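Local coordinates for protein 3-hexulose-6-phosphate synthase (Mycobacterium gastri, PDB 3AJX) that belongs to the orotidine 5'-phosphate decarboxylase / HUMPS family of TIM-barrel enzymes and carries a magnesium ion inside its barrel, in a two-chain assembly, at residues Met1-Ala6 against Ala183-Ala188; Leu31-Ile36 against Asp59-Asp64; Ile55-Met60 against Leu80-Gly85; Glu132-Leu137 against Ser162-Val167. The protein carries 1 engineered substitution. All blocks are in the same frame, centred on the assembly; numbering follows the deposited sequence.

Contact 1 of 4, residues Met1-Ala6 against Ala183-Ala188; sequences MKLQVA and AVAGGA. With SO4 (sulfate ion), chain G.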
loop_
_atom_site.group_PDB
_atom_site.type_symbol
_atom_site.label_atom_id
_atom_site.label_comp_id
_atom_site.label_asym_id
_atom_site.label_seq_id
_atom_site.Cartn_x
_atom_site.Cartn_y
_atom_site.Cartn_z
ATOM N N MET A 1 -12.965 24.341 -7.840
ATOM C CA MET A 1 -11.916 23.301 -7.632
ATOM C C MET A 1 -11.126 23.568 -6.359
ATOM O O MET A 1 -10.749 24.703 -6.073
ATOM C CB MET A 1 -10.963 23.269 -8.828
ATOM C CG MET A 1 -9.850 22.231 -8.717
ATOM S SD MET A 1 -8.892 22.083 -10.238
ATOM C CE MET A 1 -7.783 23.503 -10.078
ATOM N N LYS A 2 -10.878 22.510 -5.596
ATOM C CA LYS A 2 -10.135 22.618 -4.351
ATOM C C LYS A 2 -8.656 22.312 -4.561
ATOM O O LYS A 2 -8.265 21.742 -5.582
ATOM C CB LYS A 2 -10.707 21.649 -3.319
ATOM C CG LYS A 2 -12.164 21.892 -2.988
ATOM C CD LYS A 2 -12.664 20.870 -1.987
ATOM C CE LYS A 2 -14.126 21.106 -1.643
ATOM N NZ LYS A 2 -14.605 20.124 -0.633
ATOM N N LEU A 3 -7.838 22.703 -3.588
ATOM C CA LEU A 3 -6.405 22.460 -3.652
ATOM C C LEU A 3 -6.005 21.524 -2.526
ATOM O O LEU A 3 -6.362 21.742 -1.367
ATOM C CB LEU A 3 -5.626 23.773 -3.529
ATOM C CG LEU A 3 -4.096 23.657 -3.536
ATOM C CD1 LEU A 3 -3.616 23.091 -4.869
ATOM C CD2 LEU A 3 -3.491 25.032 -3.297
ATOM N N GLN A 4 -5.259 20.482 -2.878
ATOM C CA GLN A 4 -4.798 19.494 -1.913
ATOM C C GLN A 4 -3.274 19.411 -1.889
ATOM O O GLN A 4 -2.635 19.319 -2.940
ATOM C CB GLN A 4 -5.386 18.117 -2.268
ATOM C CG GLN A 4 -4.735 16.920 -1.567
ATOM C CD GLN A 4 -5.474 15.618 -1.833
ATOM O OE1 GLN A 4 -4.913 14.531 -1.689
ATOM N NE2 GLN A 4 -6.743 15.724 -2.208
ATOM N N VAL A 5 -2.689 19.454 -0.694
ATOM C CA VAL A 5 -1.239 19.331 -0.578
ATOM C C VAL A 5 -0.886 17.889 -0.218
ATOM O O VAL A 5 -1.392 17.337 0.759
ATOM C CB VAL A 5 -0.648 20.292 0.497
ATOM C CG1 VAL A 5 -1.309 20.062 1.849
ATOM C CG2 VAL A 5 0.859 20.075 0.603
ATOM N N ALA A 6 -0.041 17.272 -1.035
ATOM C CA ALA A 6 0.379 15.899 -0.785
ATOM C C ALA A 6 1.680 15.932 0.004
ATOM O O ALA A 6 2.750 16.185 -0.558
ATOM C CB ALA A 6 0.578 15.158 -2.105
ATOM N N ALA A 183 -7.261 19.623 -7.213
ATOM C CA ALA A 183 -5.959 19.636 -7.861
ATOM C C ALA A 183 -4.994 19.293 -6.728
ATOM O O ALA A 183 -4.994 19.957 -5.691
ATOM C CB ALA A 183 -5.646 21.020 -8.423
ATOM N N VAL A 184 -4.198 18.244 -6.914
ATOM C CA VAL A 184 -3.241 17.819 -5.895
ATOM C C VAL A 184 -1.843 18.308 -6.242
ATOM O O VAL A 184 -1.391 18.162 -7.376
ATOM C CB VAL A 184 -3.187 16.278 -5.772
ATOM C CG1 VAL A 184 -2.205 15.875 -4.677
ATOM C CG2 VAL A 184 -4.569 15.734 -5.470
ATOM N N ALA A 185 -1.164 18.891 -5.264
ATOM C CA ALA A 185 0.192 19.374 -5.475
ATOM C C ALA A 185 1.104 18.799 -4.395
ATOM O O ALA A 185 0.847 18.962 -3.200
ATOM C CB ALA A 185 0.220 20.900 -5.436
ATOM N N GLY A 186 2.159 18.116 -4.824
ATOM C CA GLY A 186 3.107 17.531 -3.891
ATOM C C GLY A 186 4.463 18.211 -3.962
ATOM O O GLY A 186 4.734 19.138 -3.201
ATOM N N GLY A 187 5.308 17.752 -4.882
ATOM C CA GLY A 187 6.638 18.317 -5.031
ATOM C C GLY A 187 6.669 19.816 -5.269
ATOM O O GLY A 187 7.607 20.493 -4.848
ATOM N N ALA A 188 5.656 20.341 -5.949
ATOM C CA ALA A 188 5.597 21.770 -6.222
ATOM C C ALA A 188 5.557 22.549 -4.909
ATOM O O ALA A 188 6.002 23.699 -4.841
ATOM C CB ALA A 188 4.366 22.096 -7.066
HETATM S S SO4 G . 3.024 15.342 -6.917
HETATM O O1 SO4 G . 4.473 15.440 -6.637
HETATM O O2 SO4 G . 2.771 14.318 -7.949
HETATM O O3 SO4 G . 2.533 16.648 -7.398
HETATM O O4 SO4 G . 2.316 14.979 -5.676
#

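Contact 2 of 4, residues Leu31-Ile36 against Asp59-Asp64; sequences LGTPLI and DMKTMD. With MG (magnesium ion), chain F.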
loop_
_atom_site.group_PDB
_atom_site.type_symbol
_atom_site.label_atom_id
_atom_site.label_comp_id
_atom_site.label_asym_id
_atom_site.label_seq_id
_atom_site.Cartn_x
_atom_site.Cartn_y
_atom_site.Cartn_z
ATOM N N LEU A 31 -1.683 13.132 3.918
ATOM C CA LEU A 31 -0.540 12.501 4.567
ATOM C C LEU A 31 -0.188 11.391 3.579
ATOM O O LEU A 31 -0.953 10.441 3.400
ATOM C CB LEU A 31 -0.925 11.899 5.925
ATOM C CG LEU A 31 -1.359 12.834 7.063
ATOM C CD1 LEU A 31 -0.320 13.933 7.244
ATOM C CD2 LEU A 31 -2.711 13.435 6.755
ATOM N N GLY A 32 0.959 11.532 2.929
ATOM C CA GLY A 32 1.377 10.564 1.932
ATOM C C GLY A 32 1.580 9.144 2.412
ATOM O O GLY A 32 1.748 8.885 3.602
ATOM N N THR A 33 1.573 8.218 1.462
ATOM C CA THR A 33 1.752 6.810 1.773
ATOM C C THR A 33 3.079 6.539 2.488
ATOM O O THR A 33 3.112 5.823 3.486
ATOM C CB THR A 33 1.651 5.962 0.495
ATOM O OG1 THR A 33 0.442 6.303 -0.199
ATOM C CG2 THR A 33 1.621 4.485 0.841
ATOM N N PRO A 34 4.195 7.106 1.992
ATOM C CA PRO A 34 5.467 6.851 2.677
ATOM C C PRO A 34 5.481 7.421 4.098
ATOM O O PRO A 34 6.112 6.862 4.994
ATOM C CB PRO A 34 6.495 7.517 1.760
ATOM C CG PRO A 34 5.716 8.631 1.130
ATOM C CD PRO A 34 4.392 7.977 0.819
ATOM N N LEU A 35 4.777 8.531 4.299
ATOM C CA LEU A 35 4.702 9.167 5.613
ATOM C C LEU A 35 3.960 8.279 6.610
ATOM O O LEU A 35 4.374 8.127 7.764
ATOM C CB LEU A 35 3.991 10.517 5.503
ATOM C CG LEU A 35 3.796 11.312 6.798
ATOM C CD1 LEU A 35 5.149 11.568 7.453
ATOM C CD2 LEU A 35 3.102 12.637 6.496
ATOM N N ILE A 36 2.854 7.698 6.163
ATOM C CA ILE A 36 2.073 6.816 7.017
ATOM C C ILE A 36 2.865 5.548 7.330
ATOM O O ILE A 36 2.871 5.080 8.462
ATOM C CB ILE A 36 0.732 6.453 6.347
ATOM C CG1 ILE A 36 -0.147 7.710 6.266
ATOM C CG2 ILE A 36 0.031 5.340 7.132
ATOM C CD1 ILE A 36 -1.433 7.518 5.499
ATOM N N ASP A 59 -3.484 8.801 2.739
ATOM C CA ASP A 59 -3.172 8.036 1.532
ATOM C C ASP A 59 -2.722 6.618 1.868
ATOM O O ASP A 59 -1.556 6.251 1.681
ATOM C CB ASP A 59 -2.078 8.750 0.729
ATOM C CG ASP A 59 -2.119 8.406 -0.749
ATOM O OD1 ASP A 59 -2.857 7.475 -1.130
ATOM O OD2 ASP A 59 -1.406 9.069 -1.532
ATOM N N MET A 60 -3.663 5.818 2.358
ATOM C CA MET A 60 -3.391 4.436 2.739
ATOM C C MET A 60 -3.063 3.541 1.547
ATOM O O MET A 60 -2.262 2.615 1.663
ATOM C CB MET A 60 -4.607 3.857 3.471
ATOM C CG MET A 60 -4.988 4.562 4.760
ATOM S SD MET A 60 -3.814 4.256 6.101
ATOM C CE MET A 60 -4.404 2.672 6.744
ATOM N N LYS A 61 -3.679 3.836 0.401
ATOM C CA LYS A 61 -3.502 3.031 -0.807
ATOM C C LYS A 61 -3.778 1.570 -0.465
ATOM O O LYS A 61 -3.032 0.667 -0.845
ATOM C CB LYS A 61 -2.091 3.187 -1.389
ATOM C CG LYS A 61 -1.896 4.465 -2.198
ATOM C CD LYS A 61 -0.574 4.446 -2.952
ATOM C CE LYS A 61 -0.384 5.704 -3.787
ATOM N NZ LYS A 61 -0.329 6.931 -2.943
ATOM N N THR A 62 -4.871 1.356 0.257
ATOM C CA THR A 62 -5.276 0.021 0.672
ATOM C C THR A 62 -5.441 -0.951 -0.493
ATOM O O THR A 62 -6.054 -0.624 -1.510
ATOM C CB THR A 62 -6.583 0.094 1.457
ATOM O OG1 THR A 62 -6.384 0.934 2.600
ATOM C CG2 THR A 62 -7.023 -1.295 1.910
ATOM N N MET A 63 -4.895 -2.152 -0.332
ATOM C CA MET A 63 -4.983 -3.169 -1.372
ATOM C C MET A 63 -5.791 -4.376 -0.903
ATOM O O MET A 63 -6.286 -5.153 -1.715
ATOM C CB MET A 63 -3.579 -3.613 -1.779
ATOM C CG MET A 63 -3.530 -4.599 -2.933
ATOM S SD MET A 63 -4.202 -3.932 -4.471
ATOM C CE MET A 63 -4.561 -5.455 -5.353
ATOM N N ASP A 64 -5.916 -4.528 0.411
ATOM C CA ASP A 64 -6.662 -5.646 0.981
ATOM C C ASP A 64 -7.153 -5.263 2.373
ATOM O O ASP A 64 -6.607 -4.349 2.989
ATOM C CB ASP A 64 -5.769 -6.886 1.037
ATOM C CG ASP A 64 -6.501 -8.116 1.542
ATOM O OD1 ASP A 64 -7.673 -8.319 1.153
ATOM O OD2 ASP A 64 -5.897 -8.880 2.322
HETATM MG MG MG F . -1.262 10.486 -3.067
HETATM O O HOH W 1 1.384 9.714 -1.169
HETATM O O HOH W 2 -0.623 9.224 -4.522
HETATM O O HOH W 3 -1.763 11.893 -3.621
HETATM O O HOH W 4 -3.134 9.547 -3.548
#

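Contact 3 of 4, residues Ile55-Met60 against Leu80-Gly85; sequences IVFADM and LVTVLG. With MG (magnesium ion), chain F.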
loop_
_atom_site.group_PDB
_atom_site.type_symbol
_atom_site.label_atom_id
_atom_site.label_comp_id
_atom_site.label_asym_id
_atom_site.label_seq_id
_atom_site.Cartn_x
_atom_site.Cartn_y
_atom_site.Cartn_z
ATOM N N ILE A 55 -9.729 19.327 5.876
ATOM C CA ILE A 55 -10.017 17.954 5.481
ATOM C C ILE A 55 -8.696 17.196 5.472
ATOM O O ILE A 55 -7.767 17.572 4.757
ATOM C CB ILE A 55 -10.645 17.900 4.074
ATOM C CG1 ILE A 55 -12.027 18.555 4.105
ATOM C CG2 ILE A 55 -10.737 16.455 3.591
ATOM C CD1 ILE A 55 -12.660 18.733 2.743
ATOM N N VAL A 56 -8.613 16.139 6.274
ATOM C CA VAL A 56 -7.400 15.331 6.354
ATOM C C VAL A 56 -7.564 14.071 5.509
ATOM O O VAL A 56 -8.488 13.284 5.705
ATOM C CB VAL A 56 -7.074 14.974 7.815
ATOM C CG1 VAL A 56 -5.905 14.006 7.871
ATOM C CG2 VAL A 56 -6.719 16.251 8.580
ATOM N N PHE A 57 -6.642 13.908 4.566
ATOM C CA PHE A 57 -6.625 12.820 3.592
ATOM C C PHE A 57 -5.499 11.830 3.932
ATOM O O PHE A 57 -4.326 12.194 3.913
ATOM C CB PHE A 57 -6.400 13.492 2.229
ATOM C CG PHE A 57 -6.411 12.575 1.044
ATOM C CD1 PHE A 57 -7.444 12.652 0.112
ATOM C CD2 PHE A 57 -5.320 11.758 0.766
ATOM C CE1 PHE A 57 -7.385 11.944 -1.087
ATOM C CE2 PHE A 57 -5.252 11.046 -0.427
ATOM C CZ PHE A 57 -6.290 11.144 -1.359
ATOM N N ALA A 58 -5.858 10.591 4.264
ATOM C CA ALA A 58 -4.858 9.570 4.591
ATOM C C ALA A 58 -4.654 8.687 3.363
ATOM O O ALA A 58 -5.550 7.926 2.990
ATOM C CB ALA A 58 -5.325 8.729 5.786
ATOM N N ASP A 59 -3.484 8.801 2.739
ATOM C CA ASP A 59 -3.172 8.036 1.532
ATOM C C ASP A 59 -2.722 6.618 1.868
ATOM O O ASP A 59 -1.556 6.251 1.681
ATOM C CB ASP A 59 -2.078 8.750 0.729
ATOM C CG ASP A 59 -2.119 8.406 -0.749
ATOM O OD1 ASP A 59 -2.857 7.475 -1.130
ATOM O OD2 ASP A 59 -1.406 9.069 -1.532
ATOM N N MET A 60 -3.663 5.818 2.358
ATOM C CA MET A 60 -3.391 4.436 2.739
ATOM C C MET A 60 -3.063 3.541 1.547
ATOM O O MET A 60 -2.262 2.615 1.663
ATOM C CB MET A 60 -4.607 3.857 3.471
ATOM C CG MET A 60 -4.988 4.562 4.760
ATOM S SD MET A 60 -3.814 4.256 6.101
ATOM C CE MET A 60 -4.404 2.672 6.744
ATOM N N LEU A 80 -10.830 11.394 4.850
ATOM C CA LEU A 80 -10.834 10.676 3.583
ATOM C C LEU A 80 -9.686 9.676 3.585
ATOM O O LEU A 80 -8.622 9.947 4.141
ATOM C CB LEU A 80 -10.640 11.649 2.413
ATOM C CG LEU A 80 -11.719 12.710 2.165
ATOM C CD1 LEU A 80 -11.209 13.720 1.139
ATOM C CD2 LEU A 80 -12.996 12.042 1.687
ATOM N N VAL A 81 -9.905 8.521 2.963
ATOM C CA VAL A 81 -8.880 7.491 2.879
ATOM C C VAL A 81 -8.850 6.953 1.457
ATOM O O VAL A 81 -9.879 6.918 0.784
ATOM C CB VAL A 81 -9.169 6.315 3.839
ATOM C CG1 VAL A 81 -9.229 6.814 5.273
ATOM C CG2 VAL A 81 -10.468 5.635 3.451
ATOM N N THR A 82 -7.670 6.551 0.999
ATOM C CA THR A 82 -7.548 6.005 -0.344
ATOM C C THR A 82 -7.463 4.495 -0.352
ATOM O O THR A 82 -6.872 3.882 0.540
ATOM C CB THR A 82 -6.301 6.529 -1.101
ATOM O OG1 THR A 82 -5.111 6.237 -0.360
ATOM C CG2 THR A 82 -6.408 8.012 -1.331
ATOM N N VAL A 83 -8.074 3.911 -1.377
ATOM C CA VAL A 83 -8.064 2.476 -1.616
ATOM C C VAL A 83 -7.649 2.405 -3.078
ATOM O O VAL A 83 -8.082 3.233 -3.879
ATOM C CB VAL A 83 -9.466 1.854 -1.468
ATOM C CG1 VAL A 83 -9.417 0.364 -1.811
ATOM C CG2 VAL A 83 -9.980 2.062 -0.060
ATOM N N LEU A 84 -6.798 1.447 -3.425
ATOM C CA LEU A 84 -6.342 1.313 -4.807
ATOM C C LEU A 84 -7.433 0.794 -5.735
ATOM O O LEU A 84 -8.195 -0.099 -5.374
ATOM C CB LEU A 84 -5.143 0.365 -4.887
ATOM C CG LEU A 84 -3.849 0.852 -4.241
ATOM C CD1 LEU A 84 -2.771 -0.225 -4.358
ATOM C CD2 LEU A 84 -3.401 2.138 -4.926
ATOM N N GLY A 85 -7.504 1.365 -6.933
ATOM C CA GLY A 85 -8.487 0.910 -7.899
ATOM C C GLY A 85 -8.191 -0.521 -8.317
ATOM O O GLY A 85 -9.062 -1.221 -8.833
HETATM MG MG MG F . -1.262 10.486 -3.067
HETATM O O HOH W 2 -0.623 9.224 -4.522
HETATM O O HOH W 3 -1.763 11.893 -3.621
HETATM O O HOH W 4 -3.134 9.547 -3.548
#

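Contact 4 of 4, residues Glu132-Leu137 against Ser162-Val167; sequences EMHAGL and SVAGGV. With SO4 (sulfate ion), chain G.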
loop_
_atom_site.group_PDB
_atom_site.type_symbol
_atom_site.label_atom_id
_atom_site.label_comp_id
_atom_site.label_asym_id
_atom_site.label_seq_id
_atom_site.Cartn_x
_atom_site.Cartn_y
_atom_site.Cartn_z
ATOM N N GLU A 132 -9.015 9.389 -7.939
ATOM C CA GLU A 132 -7.831 10.189 -8.175
ATOM C C GLU A 132 -7.149 9.732 -9.452
ATOM O O GLU A 132 -6.707 8.586 -9.554
ATOM C CB GLU A 132 -6.866 10.083 -6.989
ATOM C CG GLU A 132 -5.645 10.990 -7.109
ATOM C CD GLU A 132 -4.782 11.005 -5.858
ATOM O OE1 GLU A 132 -5.246 11.507 -4.812
ATOM O OE2 GLU A 132 -3.637 10.508 -5.922
ATOM N N MET A 133 -7.121 10.620 -10.444
ATOM C CA MET A 133 -6.454 10.335 -11.710
ATOM C C MET A 133 -5.025 10.657 -11.322
ATOM O O MET A 133 -4.575 11.801 -11.381
ATOM C CB MET A 133 -6.967 11.259 -12.806
ATOM C CG MET A 133 -8.404 10.945 -13.218
ATOM S SD MET A 133 -8.571 9.213 -13.707
ATOM C CE MET A 133 -10.345 9.088 -14.016
ATOM N N HIS A 134 -4.332 9.609 -10.901
ATOM C CA HIS A 134 -2.986 9.717 -10.365
ATOM C C HIS A 134 -1.850 9.078 -11.159
ATOM O O HIS A 134 -1.955 7.942 -11.625
ATOM C CB HIS A 134 -3.030 9.108 -8.959
ATOM C CG HIS A 134 -1.798 9.331 -8.143
ATOM N ND1 HIS A 134 -1.598 8.708 -6.929
ATOM C CD2 HIS A 134 -0.716 10.117 -8.346
ATOM C CE1 HIS A 134 -0.443 9.102 -6.423
ATOM N NE2 HIS A 134 0.111 9.957 -7.262
ATOM N N ALA A 135 -0.764 9.829 -11.313
ATOM C CA ALA A 135 0.435 9.336 -11.982
ATOM C C ALA A 135 1.500 9.460 -10.894
ATOM O O ALA A 135 1.809 10.561 -10.445
ATOM C CB ALA A 135 0.792 10.211 -13.180
ATOM N N GLY A 136 2.032 8.328 -10.448
ATOM C CA GLY A 136 3.032 8.341 -9.396
ATOM C C GLY A 136 4.358 8.964 -9.786
ATOM O O GLY A 136 4.574 9.330 -10.941
ATOM N N LEU A 137 5.257 9.075 -8.815
ATOM C CA LEU A 137 6.570 9.659 -9.058
ATOM C C LEU A 137 7.390 8.849 -10.059
ATOM O O LEU A 137 8.104 9.420 -10.883
ATOM C CB LEU A 137 7.336 9.802 -7.739
ATOM C CG LEU A 137 6.686 10.730 -6.707
ATOM C CD1 LEU A 137 7.531 10.767 -5.444
ATOM C CD2 LEU A 137 6.540 12.135 -7.286
ATOM N N SER A 162 -9.946 13.963 -8.865
ATOM C CA SER A 162 -8.847 14.832 -8.487
ATOM C C SER A 162 -7.710 14.449 -9.427
ATOM O O SER A 162 -7.734 13.374 -10.030
ATOM C CB SER A 162 -8.433 14.590 -7.031
ATOM O OG SER A 162 -7.974 13.265 -6.836
ATOM N N VAL A 163 -6.731 15.334 -9.572
ATOM C CA VAL A 163 -5.595 15.069 -10.440
ATOM C C VAL A 163 -4.297 15.199 -9.657
ATOM O O VAL A 163 -4.065 16.202 -8.984
ATOM C CB VAL A 163 -5.560 16.054 -11.636
ATOM C CG1 VAL A 163 -4.338 15.784 -12.504
ATOM C CG2 VAL A 163 -6.836 15.910 -12.462
ATOM N N ALA A 164 -3.470 14.162 -9.735
ATOM C CA ALA A 164 -2.174 14.140 -9.067
ATOM C C ALA A 164 -1.162 13.621 -10.083
ATOM O O ALA A 164 -1.262 12.484 -10.556
ATOM C CB ALA A 164 -2.218 13.226 -7.836
ATOM N N GLY A 165 -0.198 14.466 -10.432
ATOM C CA GLY A 165 0.811 14.069 -11.397
ATOM C C GLY A 165 1.775 15.194 -11.719
ATOM O O GLY A 165 1.929 15.582 -12.878
ATOM N N GLY A 166 2.423 15.722 -10.687
ATOM C CA GLY A 166 3.376 16.797 -10.889
ATOM C C GLY A 166 2.723 18.114 -11.257
ATOM O O GLY A 166 3.303 18.917 -11.992
ATOM N N VAL A 167 1.517 18.340 -10.749
ATOM C CA VAL A 167 0.795 19.573 -11.027
ATOM C C VAL A 167 1.574 20.779 -10.507
ATOM O O VAL A 167 2.139 20.746 -9.412
ATOM C CB VAL A 167 -0.609 19.560 -10.374
ATOM C CG1 VAL A 167 -1.317 20.882 -10.626
ATOM C CG2 VAL A 167 -1.432 18.412 -10.941
HETATM S S SO4 G . 3.024 15.342 -6.917
HETATM O O1 SO4 G . 4.473 15.440 -6.637
HETATM O O2 SO4 G . 2.771 14.318 -7.949
HETATM O O3 SO4 G . 2.533 16.648 -7.398
HETATM O O4 SO4 G . 2.316 14.979 -5.676
HETATM O O HOH W 5 -7.163 13.338 -4.245
#

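Contact 1 of 4, residues Met1-Ala6 against Ala183-Ala188
The barrel of this TIM-barrel enzyme closes here: its first strand, 2-7, runs parallel to its last, 182-185, at a crossing of -28°. Ala183 starts the seam by donating its N to Lys2 O (2.9 Å), and its own carbonyl then receives Gln4 N, each donor lying in the plane of the carbonyl it meets. Its CB faces outward, where Met1, with CG anti to the backbone N and a bend at chi3 (80°), folds CE back to within 3.7 Å of Ala183 CB. Leu3 shares this face; its CD1 branch touches Ala183 O, and helix 195-204 packs over it. Val184 points into the barrel beside Gln4. The two side chains run alongside one another in the same direction, Val184 CG2 lying 3.7 Å from Gln4 CD, while its other branch, CG1, reaches Ala6 CB. Ala185 N is bound to Gln4 O at 2.8 Å, almost along the C=O axis. Ala185 O in turn takes Ala6 N, which sits above the carbonyl plane. Gly186, at the N-cap of helix 187-190, has no side chain to hold off the sulfate, and its N binds SO4 O3 (3.0 Å). The ion, probably from the crystallisation liquor, sits where TIM barrels of this kind commonly bind phosphate, after strands seven and eight. Gly187 N meets SO4 O1 at 3.0 Å in an almost straight bond of 178°.

Contact 2 of 4, residues Leu31-Ile36 against Asp59-Asp64
Metal coordination comes first: Asp59 OD2 binds the magnesium ion at 2.1 Å, three waters add further ligands, and Glu30 also belongs to the site. Charge pairing comes next. Lys61 runs out extended and bends only at chi4 (63°), which brings NZ to 2.8 Å from Asp59 OD2; the ammonium group and the metal thus share one carboxylate oxygen and would probably keep it ionised, while OD1 is held by Thr82. Among the hydrogen bonds, Thr33 OG1 is gripped twice, accepting from Lys61 NZ (2.9 Å) and donating to Asp59 O (2.7 Å). With OG1 anti to its carbonyl carbon (chi1 -52°), the hydroxyl is turned to the strand and approaches that oxygen from above the carbonyl plane. Asp59 N closes the strand pairing on Leu31 O at 3.1 Å, nearly along the C=O axis. Water 1 accepts from Thr33 N, 3.0 Å away, and donates to Asp59 OD2, so Thr33 N reaches the carboxylate through this water, while its hydroxyl holds the backbone of the same aspartate. Apolar packing is slighter: Ile36 CD1 meets Met60 SD at 4.1 Å, the two chains crossing at about a right angle. Gly32 stands at the N-cap position of helix 33-39, which follows strand 28-31 and leans on the end of strand 55-62; helix 66-75 covers Met60, whose O receives Lys37 NZ of the second subunit.

Contact 3 of 4, residues Ile55-Met60 against Leu80-Gly85
At the magnesium site the third and fourth strands of the barrel meet, and a threonine on one steadies the metal-binding aspartate of the other. Thr82 OG1 donates to Asp59 OD1 at 2.7 Å, and Asp59 OD1 accepts with its anti lone pair, the one turned away from OD2, which holds the metal. To do so OG1 takes the crowded place between its own backbone N and carbonyl carbon (chi1 57°); it also accepts from Lys61 N, so the hydroxyl links carboxylate and backbone and limits rotation of the carboxylate. Strands 55-62 and 80-84, joined through helix 66-75, form a beta-alpha-beta crossover of the TIM barrel, parallel and crossing at -21°. Their pairing is regular: Leu80 N to Val56 O, then Ala58 N to Leu80 O at 2.8 Å and 174°, then Thr82 N to Ala58 O at 3.2 Å. Ala58 O also receives a weak bond from Met60 N, across an inverse gamma turn centred on Asp59. Phe57 and Leu80 face the barrel interior. Phe57 has CG anti to the backbone N, and Leu80 CD1 comes to the ring's edge, 4.0 Å from Phe57 CD1. The same methyl meets Ile55 CG2 at 3.7 Å, the two chains crossing obliquely. On the outer face Ala58 CB lies 4.4 Å from Val81 CG1, and Val81 is covered by Ala73 and Phe74 of helix 66-75.

Contact 4 of 4, residues Glu132-Leu137 against Ser162-Val167
Ala164 O is the most closely held polar atom, with one hydrogen bond and two carbon contacts: Ala135 N donates to it at 2.8 Å, nearly along the C=O axis, His134 CA makes a CA-H...O contact, and His134 CD2 sits 3.3 Å from it with the oxygen near the ring plane at its edge. This lies on the parallel sixth and seventh strands of the TIM barrel, 130-134 and 161-164, which are further paired by Met133 N on Ser162 O and by Ala164 N on Met133 O, the latter donor above the carbonyl plane. Glu132, His134, Ser162 and Ala164 face the interior. The methyl of Ala164 abuts two polar side chains, 3.5 Å from His134 CD2 and 3.6 Å from Glu132 OE2. His134, its CG anti to the backbone N (chi1 -170°), gives ND1 to Asp109, which helps to set the ring's rotation. Met133 and Val163 turn outward onto helix 148-157. Beyond the strand end Gly166 N binds SO4 O2 at 3.1 Å, with Gln140, Gly186 N and Gly187 N bonding the same ion, while Leu137 N holds Asp64 of the second subunit. Extended Glu132 carries its carboxylate to about 4 Å from the magnesium at the nearest atoms. Water 5 joins it to the seventh strand, donating to Glu132 OE1 at 2.7 Å and bonding Ser162 OG at 2.7 Å.

In the fold
All four contacts lie on one closed, eight-stranded parallel barrel. Contacts 2 and 3, both built on strand 55-62, have centres about 7 Å apart and share Asp59 and Met60; contacts 1 and 4 lie about 9 Å apart through neighbouring strands 161-164 and 182-185, and both hold the sulfate. Between the two pairs the centres are about 14 to 16 Å apart, across the barrel, with Phe57 touching both Gln4 and Glu132 inside it. Along the chain contacts 2 and 3 overlap, contact 4 follows, and contact 1 joins the two ends around them all. The magnesium is bound by Asp59 of contacts 2 and 3, while the sulfate sits just after strands 161-164 and 182-185.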